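Local structure of cystathionine beta-lyases/cystathionine gamma-synthases (Corynebacterium glutamicum, 5X5H) at residues D273-V278 with D378-L383. The protein probably makes L,L-cystathionine and succinate from O-succinyl-L-homoserine and L-cysteine with pyridoxal 5'-phosphate as cofactor, a step of methionine biosynthesis. Numbering follows the deposited sequence.
Sequences DSRPEV and DVEQAL
R275 lies over L383, and this pair forms the tightly packed part of the contact. CD1 of L383 sits over one face of the guanidinium, 3.7 Å from NE of R275, and also touches the aliphatic CG of the arginine. CB of the leucine packs against the far end of the same group, 3.7 Å from NH2 of R275. Bends at chi2 and chi3 (-70° and -63°) fold the arginine chain over the leucine methyl CD1. The guanidinium is held in this pose by E277, two residues on in the type I turn from R275 to V278. The grip is side-on: NE of R275 meets OE1 of E277 at 3.0 Å, and NH2 of R275 meets OE2 of E277 at 2.7 Å. Both carboxylate oxygens are approached on their syn side, and NH2 also hydrogen-bonds OD1 of N384, just beyond L383 on helix 372-384. Beneath, L383 is buried against F271, F310 and F320.

On the looser side, CG of E380 only brushes NH1 of R275 (4.0 Å), and water makes the polar links. E380 extends from the helix with CG anti to its backbone N (chi1 -178°), crossing the arginine at about a right angle. Its OE2 stays 4.4 Å from NH1 of R275, beyond salt-bridge range, where the two opposite charges probably attract each other weakly. A water accepting from NH1 and donating to OE2 joins the two. A second water donates to both OE2 of E277 and the carbonyl O of L383. Away from the cofactor and metal sites, an arginine-glutamate pair in the turn between helix 254-273 and edge strand 278-282 thus packs over L383 on the flank of helix 372-384, within the α/β C-terminal domain characteristic of trans-sulfuration enzymes.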
loop_
_atom_site.group_PDB
_atom_site.type_symbol
_atom_site.label_atom_id
_atom_site.label_comp_id
_atom_site.label_asym_id
_atom_site.label_seq_id
_atom_site.Cartn_x
_atom_site.Cartn_y
_atom_site.Cartn_z
ATOM N N ASP A 273 -33.176 -23.846 -11.216
ATOM C CA ASP A 273 -33.633 -25.127 -11.823
ATOM C C ASP A 273 -35.143 -25.263 -11.697
ATOM O O ASP A 273 -35.699 -26.111 -12.428
ATOM C CB ASP A 273 -32.934 -26.338 -11.270
ATOM C CG ASP A 273 -32.459 -27.280 -12.375
ATOM O OD1 ASP A 273 -32.448 -26.920 -13.575
ATOM O OD2 ASP A 273 -32.007 -28.360 -12.032
ATOM N N SER A 274 -35.790 -24.409 -10.939
ATOM C CA SER A 274 -37.279 -24.488 -10.792
ATOM C C SER A 274 -37.953 -23.503 -11.680
ATOM O O SER A 274 -39.234 -23.415 -11.681
ATOM C CB SER A 274 -37.622 -24.191 -9.335
ATOM O OG SER A 274 -37.512 -22.754 -9.057
ATOM N N ARG A 275 -37.256 -22.698 -12.460
ATOM C CA ARG A 275 -37.866 -21.580 -13.174
ATOM C C ARG A 275 -37.968 -21.855 -14.669
ATOM O O ARG A 275 -37.023 -22.264 -15.311
ATOM C CB ARG A 275 -37.018 -20.329 -12.914
ATOM C CG ARG A 275 -37.132 -19.850 -11.465
ATOM C CD ARG A 275 -38.458 -19.274 -11.112
ATOM N NE ARG A 275 -38.768 -18.093 -11.877
ATOM C CZ ARG A 275 -39.363 -16.976 -11.441
ATOM N NH1 ARG A 275 -39.711 -16.797 -10.185
ATOM N NH2 ARG A 275 -39.625 -16.055 -12.317
ATOM N N PRO A 276 -39.162 -21.559 -15.319
ATOM C CA PRO A 276 -39.316 -21.839 -16.723
ATOM C C PRO A 276 -38.575 -20.848 -17.640
ATOM O O PRO A 276 -38.392 -21.231 -18.770
ATOM C CB PRO A 276 -40.823 -21.640 -16.919
ATOM C CG PRO A 276 -41.245 -20.644 -15.887
ATOM C CD PRO A 276 -40.327 -20.930 -14.678
ATOM N N GLU A 277 -38.062 -19.706 -17.109
ATOM C CA GLU A 277 -37.235 -18.807 -17.906
ATOM C C GLU A 277 -35.908 -19.435 -18.242
ATOM O O GLU A 277 -35.231 -19.003 -19.206
ATOM C CB GLU A 277 -36.976 -17.537 -17.210
ATOM C CG GLU A 277 -38.179 -16.699 -16.828
ATOM C CD GLU A 277 -38.835 -17.051 -15.497
ATOM O OE1 GLU A 277 -38.460 -18.034 -14.821
ATOM O OE2 GLU A 277 -39.671 -16.244 -15.002
ATOM N N VAL A 278 -35.519 -20.456 -17.490
ATOM C CA VAL A 278 -34.226 -21.093 -17.620
ATOM C C VAL A 278 -34.293 -22.371 -18.399
ATOM O O VAL A 278 -35.096 -23.261 -17.963
ATOM C CB VAL A 278 -33.667 -21.358 -16.169
ATOM C CG1 VAL A 278 -32.449 -22.233 -16.202
ATOM C CG2 VAL A 278 -33.460 -20.016 -15.512
ATOM N N ASP A 378 -32.756 -11.039 -5.438
ATOM C CA ASP A 378 -32.257 -10.337 -6.619
ATOM C C ASP A 378 -32.408 -11.155 -7.871
ATOM O O ASP A 378 -32.863 -10.614 -8.943
ATOM C CB ASP A 378 -30.776 -9.933 -6.438
ATOM C CG ASP A 378 -30.293 -8.951 -7.441
ATOM O OD1 ASP A 378 -31.048 -7.998 -7.816
ATOM O OD2 ASP A 378 -29.077 -9.030 -7.853
ATOM N N VAL A 379 -32.084 -12.436 -7.831
ATOM C CA VAL A 379 -32.300 -13.337 -8.959
ATOM C C VAL A 379 -33.781 -13.411 -9.298
ATOM O O VAL A 379 -34.095 -13.362 -10.496
ATOM C CB VAL A 379 -31.705 -14.763 -8.715
ATOM C CG1 VAL A 379 -32.032 -15.715 -9.851
ATOM C CG2 VAL A 379 -30.193 -14.665 -8.519
ATOM N N GLU A 380 -34.617 -13.608 -8.333
ATOM C CA GLU A 380 -36.108 -13.699 -8.569
ATOM C C GLU A 380 -36.614 -12.447 -9.215
ATOM O O GLU A 380 -37.314 -12.574 -10.320
ATOM C CB GLU A 380 -36.846 -14.045 -7.296
ATOM C CG GLU A 380 -38.351 -14.194 -7.461
ATOM C CD GLU A 380 -39.064 -14.535 -6.135
ATOM O OE1 GLU A 380 -38.584 -14.105 -5.046
ATOM O OE2 GLU A 380 -40.147 -15.114 -6.194
ATOM N N GLN A 381 -36.334 -11.255 -8.750
ATOM C CA GLN A 381 -36.808 -10.024 -9.364
ATOM C C GLN A 381 -36.263 -9.832 -10.764
ATOM O O GLN A 381 -36.979 -9.397 -11.709
ATOM C CB GLN A 381 -36.653 -8.810 -8.452
ATOM C CG GLN A 381 -35.169 -8.361 -8.290
ATOM C CD GLN A 381 -34.666 -7.525 -9.384
ATOM O OE1 GLN A 381 -35.451 -6.815 -10.051
ATOM N NE2 GLN A 381 -33.337 -7.534 -9.642
ATOM N N ALA A 382 -35.028 -10.269 -11.008
ATOM C CA ALA A 382 -34.464 -10.120 -12.324
ATOM C C ALA A 382 -35.141 -11.050 -13.306
ATOM O O ALA A 382 -35.454 -10.634 -14.456
ATOM C CB ALA A 382 -32.966 -10.407 -12.303
ATOM N N LEU A 383 -35.484 -12.273 -12.914
ATOM C CA LEU A 383 -36.164 -13.261 -13.728
ATOM C C LEU A 383 -37.555 -12.641 -14.016
ATOM O O LEU A 383 -38.032 -12.814 -15.118
ATOM C CB LEU A 383 -36.335 -14.612 -13.129
ATOM C CG LEU A 383 -35.024 -15.410 -12.974
ATOM C CD1 LEU A 383 -35.348 -16.651 -12.168
ATOM C CD2 LEU A 383 -34.359 -15.738 -14.275
HETATM O O HOH W 1 -41.450 -14.897 -8.657
HETATM O O HOH W 2 -40.258 -13.702 -16.469
#